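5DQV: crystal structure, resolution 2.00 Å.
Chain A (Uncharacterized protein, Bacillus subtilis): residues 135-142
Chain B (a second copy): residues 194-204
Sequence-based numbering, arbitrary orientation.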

# COMPACT_ATOMS: atom_id res chain seq x y z
N ILE A 135 -1.87 -12.05 -2.30
CA ILE A 135 -0.72 -12.30 -1.44
C ILE A 135 0.58 -11.97 -2.19
O ILE A 135 0.55 -11.60 -3.36
CB ILE A 135 -0.70 -13.75 -0.86
CG1 ILE A 135 -0.62 -14.83 -1.94
CG2 ILE A 135 -1.93 -14.01 0.05
CD1 ILE A 135 -0.48 -16.26 -1.37
N GLY A 136 1.69 -12.03 -1.48
CA GLY A 136 3.01 -11.79 -2.07
C GLY A 136 3.19 -10.30 -2.20
O GLY A 136 2.47 -9.56 -1.61
N ALA A 137 4.19 -9.87 -2.97
CA ALA A 137 4.45 -8.45 -3.17
C ALA A 137 3.23 -7.74 -3.74
O ALA A 137 2.89 -6.62 -3.32
CB ALA A 137 5.68 -8.22 -4.09
N VAL A 138 2.56 -8.40 -4.68
CA VAL A 138 1.37 -7.80 -5.25
C VAL A 138 0.23 -7.70 -4.22
O VAL A 138 -0.44 -6.65 -4.12
CB VAL A 138 0.93 -8.47 -6.61
CG1 VAL A 138 0.75 -9.91 -6.44
CG2 VAL A 138 -0.38 -7.89 -7.08
N GLY A 139 0.05 -8.75 -3.40
CA GLY A 139 -1.00 -8.64 -2.34
C GLY A 139 -0.74 -7.52 -1.32
O GLY A 139 -1.69 -6.84 -0.83
N ILE A 140 0.53 -7.32 -1.00
CA ILE A 140 0.92 -6.25 -0.08
C ILE A 140 0.49 -4.92 -0.64
O ILE A 140 -0.16 -4.10 0.05
CB ILE A 140 2.47 -6.29 0.16
CG1 ILE A 140 2.84 -7.46 1.09
CG2 ILE A 140 2.97 -5.00 0.82
CD1 ILE A 140 4.27 -7.88 0.93
N ALA A 141 0.80 -4.71 -1.92
CA ALA A 141 0.45 -3.44 -2.58
C ALA A 141 -1.04 -3.24 -2.57
O ALA A 141 -1.56 -2.14 -2.26
CB ALA A 141 0.98 -3.41 -3.99
N ARG A 142 -1.75 -4.32 -2.85
CA ARG A 142 -3.20 -4.21 -2.95
C ARG A 142 -3.82 -3.91 -1.59
O ARG A 142 -4.76 -3.12 -1.50
CB ARG A 142 -3.78 -5.46 -3.58
CG ARG A 142 -3.50 -5.59 -5.04
CD ARG A 142 -4.09 -6.88 -5.58
NE ARG A 142 -5.55 -6.74 -5.64
CZ ARG A 142 -6.44 -7.73 -5.54
NH1 ARG A 142 -6.08 -9.00 -5.37
NH2 ARG A 142 -7.71 -7.42 -5.61
N GLN B 194 14.57 -5.35 -2.77
CA GLN B 194 14.11 -6.73 -2.81
C GLN B 194 12.60 -6.74 -3.09
O GLN B 194 12.12 -7.61 -3.83
CB GLN B 194 14.46 -7.47 -1.51
CG GLN B 194 15.96 -7.62 -1.27
CD GLN B 194 16.63 -8.52 -2.31
OE1 GLN B 194 16.00 -9.44 -2.84
NE2 GLN B 194 17.90 -8.26 -2.61
N TYR B 195 11.89 -5.75 -2.55
CA TYR B 195 10.44 -5.63 -2.77
C TYR B 195 10.16 -5.38 -4.25
O TYR B 195 9.33 -6.06 -4.82
CB TYR B 195 9.75 -4.55 -1.91
CG TYR B 195 8.27 -4.45 -2.22
CD1 TYR B 195 7.81 -3.62 -3.23
CD2 TYR B 195 7.34 -5.26 -1.58
CE1 TYR B 195 6.47 -3.59 -3.59
CE2 TYR B 195 5.98 -5.22 -1.92
CZ TYR B 195 5.56 -4.35 -2.95
OH TYR B 195 4.22 -4.28 -3.30
N ILE B 196 10.82 -4.39 -4.85
CA ILE B 196 10.63 -4.06 -6.26
C ILE B 196 10.97 -5.25 -7.18
O ILE B 196 10.21 -5.58 -8.08
CB ILE B 196 11.44 -2.82 -6.60
CG1 ILE B 196 10.73 -1.61 -5.96
CG2 ILE B 196 11.72 -2.71 -8.14
CD1 ILE B 196 11.53 -0.35 -6.01
N ARG B 197 12.09 -5.91 -6.92
CA ARG B 197 12.50 -7.09 -7.65
C ARG B 197 11.39 -8.15 -7.62
O ARG B 197 11.06 -8.78 -8.65
CB ARG B 197 13.79 -7.66 -7.04
N GLN B 198 10.82 -8.36 -6.43
CA GLN B 198 9.77 -9.34 -6.30
C GLN B 198 8.50 -8.92 -7.03
O GLN B 198 7.89 -9.72 -7.75
CB GLN B 198 9.49 -9.65 -4.84
CG GLN B 198 8.52 -10.80 -4.69
CD GLN B 198 9.09 -12.12 -5.24
OE1 GLN B 198 10.14 -12.59 -4.77
NE2 GLN B 198 8.40 -12.73 -6.23
N LEU B 199 8.11 -7.65 -6.86
CA LEU B 199 6.94 -7.13 -7.55
C LEU B 199 7.07 -7.30 -9.07
O LEU B 199 6.14 -7.74 -9.75
CB LEU B 199 6.75 -5.67 -7.21
CG LEU B 199 5.39 -5.10 -7.60
CD1 LEU B 199 4.14 -5.79 -6.83
CD2 LEU B 199 5.44 -3.62 -7.44
N GLU B 200 8.25 -6.93 -9.59
CA GLU B 200 8.57 -7.09 -11.01
C GLU B 200 8.54 -8.55 -11.44
O GLU B 200 8.16 -8.85 -12.56
CB GLU B 200 9.93 -6.40 -11.35
CG GLU B 200 9.82 -4.87 -11.21
CD GLU B 200 11.14 -4.10 -11.46
OE1 GLU B 200 12.20 -4.71 -11.67
OE2 GLU B 200 11.09 -2.86 -11.48
N LYS B 201 8.88 -9.47 -10.55
CA LYS B 201 8.80 -10.90 -10.85
C LYS B 201 7.34 -11.37 -10.85
O LYS B 201 6.95 -12.16 -11.71
CB LYS B 201 9.62 -11.71 -9.85
CG LYS B 201 9.41 -13.23 -9.82
CD LYS B 201 10.42 -13.82 -8.80
CE LYS B 201 10.22 -15.33 -8.53
NZ LYS B 201 9.22 -15.61 -7.45
N ASP B 202 6.54 -10.88 -9.90
CA ASP B 202 5.13 -11.28 -9.85
C ASP B 202 4.31 -10.74 -11.07
O ASP B 202 3.34 -11.37 -11.53
CB ASP B 202 4.52 -10.80 -8.53
CG ASP B 202 5.05 -11.56 -7.30
OD1 ASP B 202 5.80 -12.53 -7.46
OD2 ASP B 202 4.68 -11.19 -6.18
N ILE B 203 4.73 -9.57 -11.59
CA ILE B 203 4.02 -8.86 -12.66
C ILE B 203 4.99 -8.61 -13.81
O ILE B 203 5.55 -7.50 -13.92
CB ILE B 203 3.43 -7.47 -12.14
CG1 ILE B 203 2.65 -7.64 -10.85
CG2 ILE B 203 2.56 -6.80 -13.22
CD1 ILE B 203 1.99 -6.40 -10.29
N PRO B 204 5.24 -9.63 -14.65
CA PRO B 204 6.15 -9.40 -15.79
C PRO B 204 5.51 -8.37 -16.69
O PRO B 204 4.31 -8.44 -16.93
CB PRO B 204 6.22 -10.77 -16.50
CG PRO B 204 5.50 -11.76 -15.56
CD PRO B 204 4.57 -10.94 -14.73
O HOH W 1 5.62 -12.21 -3.96

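The chain A helix crosses the last turns of the chain B helix (194-202) steeply: the two N-to-C directions differ by 104°, the axes approach to 8.5 Å, and 338 Å² is buried, both sides summed. The contact is a small patch centred on Ala A137, whose CA lies 5.2 Å from the CA of Leu B199. Ala A137 (80 Å²) and Tyr B195 (70 Å²) are the most covered residues, followed by Val A138 (53 Å²); all three are buried. Along chain B the contact recurs at Tyr B195, Gln B198, Leu B199, Asp B202 and Ile B203, the three- and four-residue spacing that brings side chains to one side of a helix. Gln B194, at the start of the stretch, stays out of reach.

Tyr B195 makes the longest reach. Its CA-to-CB bond points sideways, but with chi1 at 178° (t) the ring extends to chain A, and Tyr B195 OH donates a hydrogen bond to Ala A137 O at 2.7 Å. That carbonyl also accepts the helical bond from Ala A141 N, 3.2 Å from Ala A137 O, so it serves both its own helix and the partner chain. Around the hydroxyl bond the contacts are apolar on the chain A side: Tyr B195 CE2 lies 3.7 Å from Ala A137 CB and 4.1 Å from Ile A140 CG2, and Tyr B195 OH 3.4 Å from Ala A141 CB. The methyl side chains of the two alanines leave the phenol room to approach the backbone.

Ile B196 points away and Arg B197, modelled only to CB, is out of reach. Gln B198 points toward chain A, with Gln B198 CG 3.9 Å from Ala A137 CB, and its amide runs forward along its own helix, where Gln B198 NE2 donates to Asp B202 OD1 at 2.9 Å. Leu B199 starts sideways but its end comes nearer (chi1 t, chi2 p), placing Leu B199 CD1 4.0 Å from Ala A137 CB and 4.2 Å from Val A138 CB. Its backbone is close too, with Leu B199 N 3.7 Å from Ala A137 CB. Ala A137 is thus a knob in a hole formed by Tyr B195, Gln B198, Leu B199 and Asp B202; its short side chain lets the backbones come near.

Glu B200 and Lys B201 make no contact here. Asp B202, the last helical residue, points toward chain A. Asp B202 OD2 lies 3.5 Å from Ala A137 N, and water 1 links the two groups, accepting from Ala A137 N at 2.9 Å and donating to Asp B202 OD2 at 2.6 Å. The carboxylate therefore uses OD1 for Gln B198 and OD2 for the water. Gly A136 suits this place: its phi of 79° favours glycine, and an ideal CB on Gly A136 would be in contact, at 3.4 Å, with Asp B202 OD2.

Ile B203, the first residue to leave helical phi/psi, closes the contact. Ile B203 CD1 lies 4.3 Å from Val A138 CG2, continuing the apolar packing of Leu B199 on Val A138, before Pro B204 passes out of reach. Aliphatic side chains suit these three buried places, where they meet carbon against carbon.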